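Local coordinates for protein bifunctional pinoresinol-lariciresinol reductase 1 (Thuja plicata, PDB 1QYD) that catalyses the NADPH-dependent, enantioselective reduction of pinoresinol to lariciresinol and of lariciresinol to secoisolariciresinol in lignan biosynthesis, at residues G131-I136 / K261-K266; V155-F160 / D198-Y203; T204-D209 / P298-V303. All coordinates share one frame; numbering follows the deposited sequence.

How the contacts relate
Followed from the N terminus, the chain opens contact 1 at 131-136, which leads into helix 133-147. Strand 154-156 comes next, and 155-160 meets helix 197-207 at 198-203, so contact 2 closes a short loop nested within that of contact 1. The same helix then supplies 204-209, the first half of contact 3. Contact 1 closes at 261-266, bringing the start of helix 133-147 to the segment leading into helix 265-268, before contact 3 closes at 298-303, so these two cross; their centres lie about 31 Å apart. Contacts 2 and 3 follow in series and touch: Asp199 OD1 lies 3.0 Å from Val303 N, a probable hydrogen bond that ties the late loop to the shared helix.

Contact 1 of 3, residues G131-I136 / K261-K266; sequences GSITFI and KSYEEK
Gly131 and Lys266 mark the closest backbone approach, their CA atoms 7.0 Å apart, where the loop leading into helix 133-147 passes the start of the short, weakly bonded helix 265-268. Here main chain faces main chain: Gly131 N stands 4.3 Å from Lys266 O, too far for a hydrogen bond. With no side chain, glycine keeps the main chain itself as the surface facing Lys266 O.

The second touch is between side chains. Tyr263 sends its ring across to the beginning of the helix, and its phenol oxygen OH ends 4.4 Å from CG1 of Ile133, the ethyl branch rather than the methyl CG2. The CB of Ile133 faces the tyrosine loop, but the hydroxyl only brushes this aliphatic carbon, which can make no hydrogen bond with it; tyrosine suits the place by its length, which spans the gap. Within the first segment, Ile136 N donates to Ser132 O at 3.1 Å.

Lys266 joins through its backbone, while its ammonium turns away to make weak hydrogen bonds to the carbonyls of Met258 and Lys259. Both Tyr263 and Lys266 also pack on Pro130, and the Tyr263 ring meets that of His91 of the second subunit with the planes at about 35°.

Gly131 is near His271, inferred to bind substrate, and the helix it precedes carries Lys138, the probable proton acceptor. With neither a hydrogen bond nor a salt bridge across it and only 87 Å² buried, the contact rests on loose van der Waals packing, which probably imposes little directional constraint on the two segments.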
ATOM      1  N   GLY A 131      10.621  -2.541   1.096  1.00 36.60           N
ATOM      2  CA  GLY A 131      10.397  -2.927   2.495  1.00 28.74           C
ATOM      3  C   GLY A 131      10.706  -1.889   3.571  1.00 25.44           C
ATOM      4  O   GLY A 131      10.761  -2.182   4.763  1.00 25.02           O
ATOM      5  N   SER A 132      10.943  -0.664   3.108  1.00 24.88           N
ATOM      6  CA  SER A 132      11.040   0.557   3.881  1.00 25.42           C
ATOM      7  C   SER A 132       9.608   1.007   4.279  1.00 25.92           C
ATOM      8  O   SER A 132       9.450   1.746   5.247  1.00 29.67           O
ATOM      9  CB  SER A 132      11.760   1.535   2.973  1.00 18.02           C
ATOM     10  OG  SER A 132      11.940   2.780   3.602  1.00 21.32           O
ATOM     11  N   ILE A 133       8.556   0.561   3.548  1.00 25.07           N
ATOM     12  CA  ILE A 133       7.110   0.761   3.749  1.00 17.25           C
ATOM     13  C   ILE A 133       6.592   0.304   5.104  1.00 17.12           C
ATOM     14  O   ILE A 133       5.781   0.961   5.742  1.00 18.41           O
ATOM     15  CB  ILE A 133       6.422   0.025   2.567  1.00 18.04           C
ATOM     16  CG1 ILE A 133       5.793   1.109   1.713  1.00 24.97           C
ATOM     17  CG2 ILE A 133       5.398  -1.034   2.976  1.00 15.61           C
ATOM     18  CD1 ILE A 133       4.466   1.750   2.216  1.00 38.63           C
ATOM     19  N   THR A 134       7.065  -0.836   5.578  1.00 17.28           N
ATOM     20  CA  THR A 134       6.672  -1.387   6.857  1.00 16.84           C
ATOM     21  C   THR A 134       6.994  -0.387   7.954  1.00 21.45           C
ATOM     22  O   THR A 134       6.166  -0.108   8.826  1.00 26.69           O
ATOM     23  CB  THR A 134       7.445  -2.716   7.031  1.00 16.38           C
ATOM     24  OG1 THR A 134       6.897  -3.585   6.047  1.00 22.44           O
ATOM     25  CG2 THR A 134       7.338  -3.357   8.392  1.00 10.99           C
ATOM     26  N   PHE A 135       8.194   0.203   7.870  1.00 21.28           N
ATOM     27  CA  PHE A 135       8.623   1.088   8.927  1.00 20.19           C
ATOM     28  C   PHE A 135       7.963   2.433   8.711  1.00 20.77           C
ATOM     29  O   PHE A 135       7.745   3.148   9.687  1.00 20.95           O
ATOM     30  CB  PHE A 135      10.173   1.161   8.930  1.00 20.70           C
ATOM     31  CG  PHE A 135      10.803  -0.238   9.009  1.00 25.29           C
ATOM     32  CD1 PHE A 135      11.556  -0.727   7.925  1.00 21.89           C
ATOM     33  CD2 PHE A 135      10.565  -1.069  10.117  1.00 21.69           C
ATOM     34  CE1 PHE A 135      12.051  -2.031   7.946  1.00 10.01           C
ATOM     35  CE2 PHE A 135      11.069  -2.376  10.119  1.00 19.31           C
ATOM     36  CZ  PHE A 135      11.807  -2.853   9.036  1.00  9.25           C
ATOM     37  N   ILE A 136       7.594   2.772   7.468  1.00 18.63           N
ATOM     38  CA  ILE A 136       6.828   3.982   7.188  1.00 23.84           C
ATOM     39  C   ILE A 136       5.429   3.869   7.833  1.00 31.89           C
ATOM     40  O   ILE A 136       4.985   4.762   8.568  1.00 37.06           O
ATOM     41  CB  ILE A 136       6.652   4.158   5.684  1.00 18.38           C
ATOM     42  CG1 ILE A 136       7.962   4.435   5.004  1.00 22.98           C
ATOM     43  CG2 ILE A 136       5.671   5.296   5.449  1.00 19.81           C
ATOM     44  CD1 ILE A 136       8.607   5.769   5.415  1.00 29.37           C
ATOM     45  N   LYS A 261      14.003  -8.350  -8.542  1.00 49.41           N
ATOM     46  CA  LYS A 261      13.233  -9.593  -8.288  1.00 45.30           C
ATOM     47  C   LYS A 261      11.803  -9.441  -7.707  1.00 47.54           C
ATOM     48  O   LYS A 261      11.179 -10.394  -7.210  1.00 44.02           O
ATOM     49  CB  LYS A 261      14.052 -10.529  -7.340  1.00 42.27           C
ATOM     50  CG  LYS A 261      15.042 -11.559  -7.904  1.00 37.70           C
ATOM     51  CD  LYS A 261      16.203 -10.985  -8.740  1.00 38.10           C
ATOM     52  CE  LYS A 261      15.902 -10.593 -10.207  1.00 35.66           C
ATOM     53  NZ  LYS A 261      16.822  -9.568 -10.680  1.00 29.03           N
ATOM     54  N   SER A 262      11.288  -8.197  -7.787  1.00 49.50           N
ATOM     55  CA  SER A 262       9.950  -7.713  -7.394  1.00 47.60           C
ATOM     56  C   SER A 262       9.357  -8.061  -6.035  1.00 41.79           C
ATOM     57  O   SER A 262       9.392  -9.206  -5.591  1.00 37.79           O
ATOM     58  CB  SER A 262       8.919  -8.126  -8.464  1.00 52.08           C
ATOM     59  OG  SER A 262       7.760  -7.290  -8.452  1.00 58.01           O
ATOM     60  N   TYR A 263       8.822  -6.967  -5.456  1.00 36.55           N
ATOM     61  CA  TYR A 263       8.090  -6.821  -4.199  1.00 31.36           C
ATOM     62  C   TYR A 263       7.740  -8.093  -3.470  1.00 33.81           C
ATOM     63  O   TYR A 263       7.407  -9.114  -4.069  1.00 36.75           O
ATOM     64  CB  TYR A 263       6.810  -6.080  -4.469  1.00 25.37           C
ATOM     65  CG  TYR A 263       6.620  -4.716  -3.826  1.00 23.28           C
ATOM     66  CD1 TYR A 263       6.764  -3.540  -4.583  1.00 28.27           C
ATOM     67  CD2 TYR A 263       6.197  -4.638  -2.503  1.00 19.33           C
ATOM     68  CE1 TYR A 263       6.471  -2.290  -4.030  1.00 21.41           C
ATOM     69  CE2 TYR A 263       5.902  -3.391  -1.930  1.00 24.35           C
ATOM     70  CZ  TYR A 263       6.035  -2.231  -2.703  1.00 28.01           C
ATOM     71  OH  TYR A 263       5.691  -1.015  -2.142  1.00 32.41           O
ATOM     72  N   GLU A 264       7.761  -8.019  -2.149  1.00 33.71           N
ATOM     73  CA  GLU A 264       7.591  -9.164  -1.254  1.00 37.77           C
ATOM     74  C   GLU A 264       8.848 -10.010  -1.235  1.00 37.93           C
ATOM     75  O   GLU A 264       9.115 -10.677  -0.236  1.00 42.85           O
ATOM     76  CB  GLU A 264       6.419 -10.118  -1.624  1.00 36.72           C
ATOM     77  CG  GLU A 264       4.992  -9.685  -1.257  1.00 44.64           C
ATOM     78  CD  GLU A 264       4.673  -9.768   0.234  1.00 48.22           C
ATOM     79  OE1 GLU A 264       5.014  -8.820   0.948  1.00 48.35           O
ATOM     80  OE2 GLU A 264       4.087 -10.768   0.676  1.00 47.46           O
ATOM     81  N   GLU A 265       9.617  -9.982  -2.333  1.00 40.52           N
ATOM     82  CA  GLU A 265      10.871 -10.720  -2.503  1.00 39.86           C
ATOM     83  C   GLU A 265      12.011  -9.751  -2.270  1.00 32.65           C
ATOM     84  O   GLU A 265      13.043 -10.176  -1.766  1.00 30.54           O
ATOM     85  CB  GLU A 265      10.945 -11.301  -3.919  1.00 47.26           C
ATOM     86  CG  GLU A 265      11.791 -12.562  -4.157  1.00 49.87           C
ATOM     87  CD  GLU A 265      11.221 -13.509  -5.224  1.00 47.65           C
ATOM     88  OE1 GLU A 265      11.450 -14.711  -5.102  1.00 43.62           O
ATOM     89  OE2 GLU A 265      10.547 -13.059  -6.158  1.00 44.06           O
ATOM     90  N   LYS A 266      11.858  -8.478  -2.652  1.00 26.92           N
ATOM     91  CA  LYS A 266      12.847  -7.506  -2.255  1.00 26.01           C
ATOM     92  C   LYS A 266      12.390  -6.697  -1.050  1.00 27.64           C
ATOM     93  O   LYS A 266      12.985  -5.673  -0.728  1.00 28.16           O
ATOM     94  CB  LYS A 266      13.182  -6.568  -3.394  1.00 24.56           C
ATOM     95  CG  LYS A 266      12.078  -6.027  -4.242  1.00 35.90           C
ATOM     96  CD  LYS A 266      12.700  -4.867  -4.984  1.00 42.71           C
ATOM     97  CE  LYS A 266      11.926  -4.546  -6.259  1.00 48.62           C
ATOM     98  NZ  LYS A 266      12.260  -5.493  -7.314  1.00 45.86           N
TER

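Contact 2 of 3, residues V155-F160 / D198-Y203; sequences VSSNMF and DDVGTY
Val200 makes the van der Waals contacts, one methyl against the Ser157 hydroxymethyl and the other at the Phe160 ring, the one apolar pair. CG1 is anti to the backbone N (chi1 179°) and lies against the serine side chain, 3.9 Å from Ser157 OG, with Ser157 CB almost as near. CG2, the other branch, approaches the edge of the Phe160 ring close to its plane, 4.4 Å from CD1. A beta-branched valine suits this place because its short forked side chain meets both partners at once, while the small serine lets the helix come near: the CA atoms of Ser157 and Val200 are 6.6 Å apart.

Hydrogen bonds act within the helix and not across the contact. Asp198 O is gripped twice by Thr202, by the backbone N at 3.1 Å and by the hydroxyl OG1 at 3.0 Å, the two donors reaching it from opposite faces of the carbonyl plane.

The arrangement belongs to the alpha/beta architecture of this NADP-binding, Rossmann-type family: helix 197-207 packs on the link after strand 154-156, which runs parallel to strand 217-219, and on strand 159-160. Val200 also touches Ile16 of the glycine-rich loop inferred to bind NADP(+), so the contact backs the probable cofactor site.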
ATOM      1  N   VAL A 155       6.690  -2.503  21.664  1.00 10.48           N
ATOM      2  CA  VAL A 155       7.401  -3.742  21.884  1.00  6.53           C
ATOM      3  C   VAL A 155       8.201  -4.125  20.663  1.00  9.15           C
ATOM      4  O   VAL A 155       7.699  -4.838  19.801  1.00  8.34           O
ATOM      5  CB  VAL A 155       6.424  -4.878  22.241  1.00  8.47           C
ATOM      6  CG1 VAL A 155       6.339  -5.027  23.746  1.00  2.00           C
ATOM      7  CG2 VAL A 155       5.025  -4.563  21.701  1.00 21.27           C
ATOM      8  N   SER A 156       9.433  -3.570  20.574  1.00 13.35           N
ATOM      9  CA  SER A 156      10.438  -3.880  19.546  1.00 13.43           C
ATOM     10  C   SER A 156      11.155  -5.107  20.089  1.00  9.82           C
ATOM     11  O   SER A 156      11.836  -5.067  21.111  1.00  8.63           O
ATOM     12  CB  SER A 156      11.399  -2.753  19.423  1.00 16.08           C
ATOM     13  OG  SER A 156      12.086  -3.011  18.231  1.00 18.83           O
ATOM     14  N   SER A 157      10.923  -6.228  19.422  1.00  9.41           N
ATOM     15  CA  SER A 157      11.269  -7.528  19.957  1.00  8.69           C
ATOM     16  C   SER A 157      12.220  -8.385  19.124  1.00 10.56           C
ATOM     17  O   SER A 157      12.627  -9.472  19.508  1.00  4.92           O
ATOM     18  CB  SER A 157       9.946  -8.215  20.190  1.00  5.87           C
ATOM     19  OG  SER A 157       9.288  -8.443  18.946  1.00  8.24           O
ATOM     20  N   ASN A 158      12.537  -7.871  17.940  1.00 16.29           N
ATOM     21  CA  ASN A 158      13.514  -8.385  16.978  1.00 19.04           C
ATOM     22  C   ASN A 158      13.192  -9.638  16.155  1.00 20.16           C
ATOM     23  O   ASN A 158      12.132  -9.687  15.519  1.00 26.48           O
ATOM     24  CB  ASN A 158      14.871  -8.548  17.729  1.00 17.96           C
ATOM     25  CG  ASN A 158      15.393  -7.216  18.290  1.00 23.68           C
ATOM     26  OD1 ASN A 158      15.664  -7.064  19.496  1.00 24.33           O
ATOM     27  ND2 ASN A 158      15.515  -6.210  17.416  1.00 11.66           N
ATOM     28  N   MET A 159      14.068 -10.642  16.069  1.00 17.99           N
ATOM     29  CA  MET A 159      13.831 -11.766  15.192  1.00 15.18           C
ATOM     30  C   MET A 159      13.204 -12.884  15.952  1.00 13.59           C
ATOM     31  O   MET A 159      13.688 -13.235  17.031  1.00 11.91           O
ATOM     32  CB  MET A 159      15.129 -12.295  14.562  1.00 15.77           C
ATOM     33  CG  MET A 159      15.737 -11.364  13.521  1.00 13.26           C
ATOM     34  SD  MET A 159      17.201 -12.057  12.729  1.00 21.01           S
ATOM     35  CE  MET A 159      18.316 -11.672  14.022  1.00  7.84           C
ATOM     36  N   PHE A 160      12.114 -13.427  15.386  1.00  9.99           N
ATOM     37  CA  PHE A 160      11.498 -14.578  16.017  1.00 13.42           C
ATOM     38  C   PHE A 160      12.382 -15.725  15.557  1.00 12.34           C
ATOM     39  O   PHE A 160      12.742 -15.827  14.390  1.00 17.15           O
ATOM     40  CB  PHE A 160      10.047 -14.832  15.540  1.00 15.61           C
ATOM     41  CG  PHE A 160       9.040 -13.682  15.635  1.00 14.01           C
ATOM     42  CD1 PHE A 160       8.984 -12.841  16.749  1.00 14.59           C
ATOM     43  CD2 PHE A 160       8.185 -13.452  14.550  1.00 12.75           C
ATOM     44  CE1 PHE A 160       8.075 -11.774  16.743  1.00 22.33           C
ATOM     45  CE2 PHE A 160       7.286 -12.387  14.557  1.00  7.62           C
ATOM     46  CZ  PHE A 160       7.230 -11.544  15.652  1.00  5.78           C
ATOM     47  N   ASP A 198       7.212 -17.457  22.213  1.00  8.09           N
ATOM     48  CA  ASP A 198       6.618 -17.431  23.516  1.00  7.96           C
ATOM     49  C   ASP A 198       7.358 -16.452  24.411  1.00 11.55           C
ATOM     50  O   ASP A 198       6.708 -15.868  25.265  1.00 13.93           O
ATOM     51  CB  ASP A 198       6.666 -18.779  24.202  1.00  6.94           C
ATOM     52  CG  ASP A 198       5.902 -19.951  23.607  1.00 19.10           C
ATOM     53  OD1 ASP A 198       5.866 -20.953  24.327  1.00 26.24           O
ATOM     54  OD2 ASP A 198       5.385 -19.915  22.478  1.00 18.73           O
ATOM     55  N   ASP A 199       8.671 -16.203  24.322  1.00 17.57           N
ATOM     56  CA  ASP A 199       9.274 -15.225  25.214  1.00 16.08           C
ATOM     57  C   ASP A 199       8.766 -13.830  24.892  1.00 13.61           C
ATOM     58  O   ASP A 199       8.623 -13.052  25.826  1.00 11.43           O
ATOM     59  CB  ASP A 199      10.781 -15.223  25.094  1.00 15.51           C
ATOM     60  CG  ASP A 199      11.478 -16.471  25.593  1.00 15.45           C
ATOM     61  OD1 ASP A 199      12.568 -16.712  25.068  1.00 20.56           O
ATOM     62  OD2 ASP A 199      10.966 -17.162  26.489  1.00 12.46           O
ATOM     63  N   VAL A 200       8.473 -13.523  23.606  1.00 13.38           N
ATOM     64  CA  VAL A 200       7.871 -12.250  23.144  1.00 11.36           C
ATOM     65  C   VAL A 200       6.439 -11.982  23.679  1.00 11.31           C
ATOM     66  O   VAL A 200       6.067 -10.864  24.010  1.00 14.94           O
ATOM     67  CB  VAL A 200       7.856 -12.243  21.600  1.00 10.17           C
ATOM     68  CG1 VAL A 200       7.219 -10.967  21.054  1.00 13.42           C
ATOM     69  CG2 VAL A 200       9.275 -12.373  21.105  1.00  7.43           C
ATOM     70  N   GLY A 201       5.595 -13.004  23.785  1.00  8.83           N
ATOM     71  CA  GLY A 201       4.270 -12.889  24.318  1.00  2.00           C
ATOM     72  C   GLY A 201       4.387 -12.675  25.791  1.00  5.26           C
ATOM     73  O   GLY A 201       3.793 -11.732  26.276  1.00 13.91           O
ATOM     74  N   THR A 202       5.161 -13.490  26.503  1.00  8.81           N
ATOM     75  CA  THR A 202       5.344 -13.395  27.951  1.00  9.47           C
ATOM     76  C   THR A 202       5.841 -12.014  28.366  1.00 16.74           C
ATOM     77  O   THR A 202       5.324 -11.444  29.326  1.00 24.04           O
ATOM     78  CB  THR A 202       6.346 -14.432  28.460  1.00  2.00           C
ATOM     79  OG1 THR A 202       5.874 -15.749  28.150  1.00 20.00           O
ATOM     80  CG2 THR A 202       6.520 -14.313  29.966  1.00  2.00           C
ATOM     81  N   TYR A 203       6.823 -11.452  27.648  1.00 14.99           N
ATOM     82  CA  TYR A 203       7.343 -10.141  27.953  1.00 14.73           C
ATOM     83  C   TYR A 203       6.383  -9.015  27.579  1.00 23.38           C
ATOM     84  O   TYR A 203       6.527  -7.919  28.143  1.00 27.58           O
ATOM     85  CB  TYR A 203       8.679  -9.915  27.225  1.00 14.82           C
ATOM     86  CG  TYR A 203       9.867 -10.600  27.874  1.00 14.51           C
ATOM     87  CD1 TYR A 203      10.735 -11.391  27.102  1.00 15.42           C
ATOM     88  CD2 TYR A 203      10.060 -10.473  29.250  1.00 16.95           C
ATOM     89  CE1 TYR A 203      11.792 -12.063  27.704  1.00  8.22           C
ATOM     90  CE2 TYR A 203      11.115 -11.142  29.851  1.00 15.03           C
ATOM     91  CZ  TYR A 203      11.966 -11.933  29.077  1.00 13.98           C
ATOM     92  OH  TYR A 203      12.969 -12.623  29.718  1.00 17.45           O
TER

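Contact 3 of 3, residues T204-D209 / P298-V303; sequences TIKSID and PEVKYV
Lys206 and Glu299 are joined by a salt bridge, their side chains approaching from opposite directions. Lys206 NZ donates to Glu299 OE2 at 2.7 Å on the syn side of the carboxylate, about 25° out of its plane; OE1 lies only a little farther from the same nitrogen, at 3.1 Å, so the ammonium faces both oxygens. Glu299 gets there by folding: CG sits between its own backbone N and carbonyl carbon (chi1 37°), and a further bend at chi2 turns the carboxylate toward the helix. The ammonium of Lys301 stands 5.1 Å from that of Lys206, and the glutamate's negative charge probably eases the proximity of these like charges.

A second polar bond stays within 204-209, where Ser207 OG donates to Thr204 O at 2.7 Å, a short bond beside the weak backbone bonds from Ser207 N and Ile208 N to the same oxygen.

Packing follows along the lysine chain. Its CD passes Val300 CG2 at 3.5 Å, with CE nearly as close, the two side chains sliding past one another in opposite directions. Lysine suits the position by offering methylenes to the buried valine and a charge to the exposed glutamate. Shortening this side chain to an alanine would probably leave Glu299 without this cationic mate and take from Val300 the aliphatic chain beside it.

Val300 also packs on Thr202 and Tyr203, so the loop between helices 293-296 and 305-309 lies along helix 197-207. Around the same helix end, Ile205 packs on helix 17-26 and Ile208 on strand 79-82 of the parallel sheet.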
ATOM      1  N   THR A 204       5.439  -9.197  26.621  1.00 23.90           N
ATOM      2  CA  THR A 204       4.516  -8.111  26.339  1.00 21.26           C
ATOM      3  C   THR A 204       3.392  -8.134  27.354  1.00 21.49           C
ATOM      4  O   THR A 204       2.909  -7.044  27.651  1.00 25.86           O
ATOM      5  CB  THR A 204       3.862  -8.141  24.923  1.00 21.76           C
ATOM      6  OG1 THR A 204       3.161  -9.345  24.804  1.00 29.00           O
ATOM      7  CG2 THR A 204       4.845  -8.098  23.805  1.00 17.83           C
ATOM      8  N   ILE A 205       2.961  -9.271  27.940  1.00 14.53           N
ATOM      9  CA  ILE A 205       1.912  -9.183  28.938  1.00 14.07           C
ATOM     10  C   ILE A 205       2.439  -8.706  30.293  1.00 16.72           C
ATOM     11  O   ILE A 205       1.681  -8.217  31.142  1.00 19.55           O
ATOM     12  CB  ILE A 205       1.192 -10.558  28.989  1.00  5.01           C
ATOM     13  CG1 ILE A 205       0.141 -10.514  27.919  1.00  4.14           C
ATOM     14  CG2 ILE A 205       0.390 -10.829  30.233  1.00  2.00           C
ATOM     15  CD1 ILE A 205       0.713 -10.656  26.500  1.00 19.27           C
ATOM     16  N   LYS A 206       3.758  -8.799  30.486  1.00 15.55           N
ATOM     17  CA  LYS A 206       4.427  -8.231  31.657  1.00 15.16           C
ATOM     18  C   LYS A 206       4.743  -6.718  31.531  1.00 13.42           C
ATOM     19  O   LYS A 206       4.955  -6.055  32.542  1.00  8.41           O
ATOM     20  CB  LYS A 206       5.720  -9.006  31.917  1.00 16.63           C
ATOM     21  CG  LYS A 206       5.432 -10.464  32.262  1.00 12.31           C
ATOM     22  CD  LYS A 206       6.531 -11.017  33.137  1.00  5.00           C
ATOM     23  CE  LYS A 206       6.007 -12.315  33.678  1.00  2.00           C
ATOM     24  NZ  LYS A 206       6.555 -12.585  34.975  1.00  2.00           N
ATOM     25  N   SER A 207       4.805  -6.123  30.324  1.00  9.97           N
ATOM     26  CA  SER A 207       4.968  -4.697  30.163  1.00  9.09           C
ATOM     27  C   SER A 207       3.680  -3.951  30.516  1.00 18.92           C
ATOM     28  O   SER A 207       3.712  -2.925  31.185  1.00 22.34           O
ATOM     29  CB  SER A 207       5.330  -4.355  28.733  1.00  2.00           C
ATOM     30  OG  SER A 207       4.404  -4.820  27.760  1.00  2.00           O
ATOM     31  N   ILE A 208       2.585  -4.557  30.038  1.00 23.34           N
ATOM     32  CA  ILE A 208       1.191  -4.159  30.023  1.00 23.41           C
ATOM     33  C   ILE A 208       0.708  -3.156  31.033  1.00 25.06           C
ATOM     34  O   ILE A 208       0.144  -2.125  30.669  1.00 27.47           O
ATOM     35  CB  ILE A 208       0.409  -5.503  30.069  1.00 25.38           C
ATOM     36  CG1 ILE A 208       0.116  -5.835  28.635  1.00 24.65           C
ATOM     37  CG2 ILE A 208      -0.902  -5.484  30.819  1.00 25.15           C
ATOM     38  CD1 ILE A 208      -0.880  -7.014  28.472  1.00 34.25           C
ATOM     39  N   ASP A 209       0.947  -3.480  32.300  1.00 27.78           N
ATOM     40  CA  ASP A 209       0.537  -2.642  33.413  1.00 21.84           C
ATOM     41  C   ASP A 209       1.701  -1.908  34.081  1.00 25.25           C
ATOM     42  O   ASP A 209       1.467  -1.207  35.065  1.00 30.81           O
ATOM     43  CB  ASP A 209      -0.166  -3.501  34.471  1.00 21.28           C
ATOM     44  CG  ASP A 209      -1.265  -4.433  33.979  1.00 19.94           C
ATOM     45  OD1 ASP A 209      -2.131  -4.007  33.220  1.00 23.54           O
ATOM     46  OD2 ASP A 209      -1.259  -5.595  34.359  1.00 16.94           O
ATOM     47  N   PRO A 298      13.527 -10.033  35.272  1.00 19.93           N
ATOM     48  CA  PRO A 298      14.666 -10.924  35.392  1.00 27.54           C
ATOM     49  C   PRO A 298      14.208 -12.355  35.663  1.00 31.47           C
ATOM     50  O   PRO A 298      14.794 -13.323  35.180  1.00 37.45           O
ATOM     51  CB  PRO A 298      15.462 -10.266  36.491  1.00 26.19           C
ATOM     52  CG  PRO A 298      14.401  -9.796  37.450  1.00 21.82           C
ATOM     53  CD  PRO A 298      13.451  -9.182  36.449  1.00 19.96           C
ATOM     54  N   GLU A 299      13.093 -12.472  36.384  1.00 33.51           N
ATOM     55  CA  GLU A 299      12.425 -13.722  36.702  1.00 30.37           C
ATOM     56  C   GLU A 299      11.949 -14.528  35.498  1.00 29.33           C
ATOM     57  O   GLU A 299      11.945 -15.764  35.522  1.00 33.03           O
ATOM     58  CB  GLU A 299      11.273 -13.367  37.621  1.00 29.95           C
ATOM     59  CG  GLU A 299      10.516 -12.038  37.341  1.00 29.08           C
ATOM     60  CD  GLU A 299       9.459 -12.057  36.252  1.00 26.99           C
ATOM     61  OE1 GLU A 299       9.076 -10.990  35.780  1.00 26.28           O
ATOM     62  OE2 GLU A 299       9.012 -13.140  35.895  1.00 27.22           O
ATOM     63  N   VAL A 300      11.576 -13.829  34.421  1.00 23.53           N
ATOM     64  CA  VAL A 300      11.165 -14.499  33.218  1.00 22.53           C
ATOM     65  C   VAL A 300      12.372 -15.233  32.674  1.00 31.15           C
ATOM     66  O   VAL A 300      13.531 -14.830  32.794  1.00 32.32           O
ATOM     67  CB  VAL A 300      10.668 -13.517  32.162  1.00 23.56           C
ATOM     68  CG1 VAL A 300      10.070 -14.236  30.961  1.00 24.23           C
ATOM     69  CG2 VAL A 300       9.558 -12.692  32.733  1.00 26.77           C
ATOM     70  N   LYS A 301      11.931 -16.373  32.134  1.00 38.35           N
ATOM     71  CA  LYS A 301      12.639 -17.480  31.486  1.00 38.72           C
ATOM     72  C   LYS A 301      12.904 -17.389  29.964  1.00 39.26           C
ATOM     73  O   LYS A 301      12.018 -17.737  29.151  1.00 43.82           O
ATOM     74  CB  LYS A 301      11.825 -18.767  31.833  1.00 43.22           C
ATOM     75  CG  LYS A 301      10.282 -18.872  31.530  1.00 38.64           C
ATOM     76  CD  LYS A 301       9.366 -18.727  32.769  1.00 35.38           C
ATOM     77  CE  LYS A 301       9.097 -17.294  33.196  1.00 34.14           C
ATOM     78  NZ  LYS A 301       8.632 -17.182  34.569  1.00 31.74           N
ATOM     79  N   TYR A 302      14.086 -16.922  29.505  1.00 35.13           N
ATOM     80  CA  TYR A 302      14.263 -16.890  28.063  1.00 32.08           C
ATOM     81  C   TYR A 302      15.053 -18.076  27.570  1.00 31.44           C
ATOM     82  O   TYR A 302      15.995 -18.597  28.173  1.00 30.73           O
ATOM     83  CB  TYR A 302      14.950 -15.588  27.558  1.00 28.69           C
ATOM     84  CG  TYR A 302      16.361 -15.303  28.012  1.00 31.20           C
ATOM     85  CD1 TYR A 302      16.555 -14.575  29.185  1.00 26.42           C
ATOM     86  CD2 TYR A 302      17.455 -15.801  27.284  1.00 35.32           C
ATOM     87  CE1 TYR A 302      17.853 -14.347  29.645  1.00 29.98           C
ATOM     88  CE2 TYR A 302      18.758 -15.577  27.747  1.00 35.18           C
ATOM     89  CZ  TYR A 302      18.950 -14.850  28.931  1.00 36.26           C
ATOM     90  OH  TYR A 302      20.230 -14.638  29.427  1.00 41.96           O
ATOM     91  N   VAL A 303      14.500 -18.507  26.451  1.00 29.33           N
ATOM     92  CA  VAL A 303      15.041 -19.591  25.666  1.00 27.58           C
ATOM     93  C   VAL A 303      16.166 -19.067  24.792  1.00 27.17           C
ATOM     94  O   VAL A 303      16.100 -18.022  24.136  1.00 32.93           O
ATOM     95  CB  VAL A 303      13.872 -20.174  24.870  1.00 20.36           C
ATOM     96  CG1 VAL A 303      14.285 -21.046  23.726  1.00 17.80           C
ATOM     97  CG2 VAL A 303      13.112 -21.043  25.836  1.00 28.97           C
TER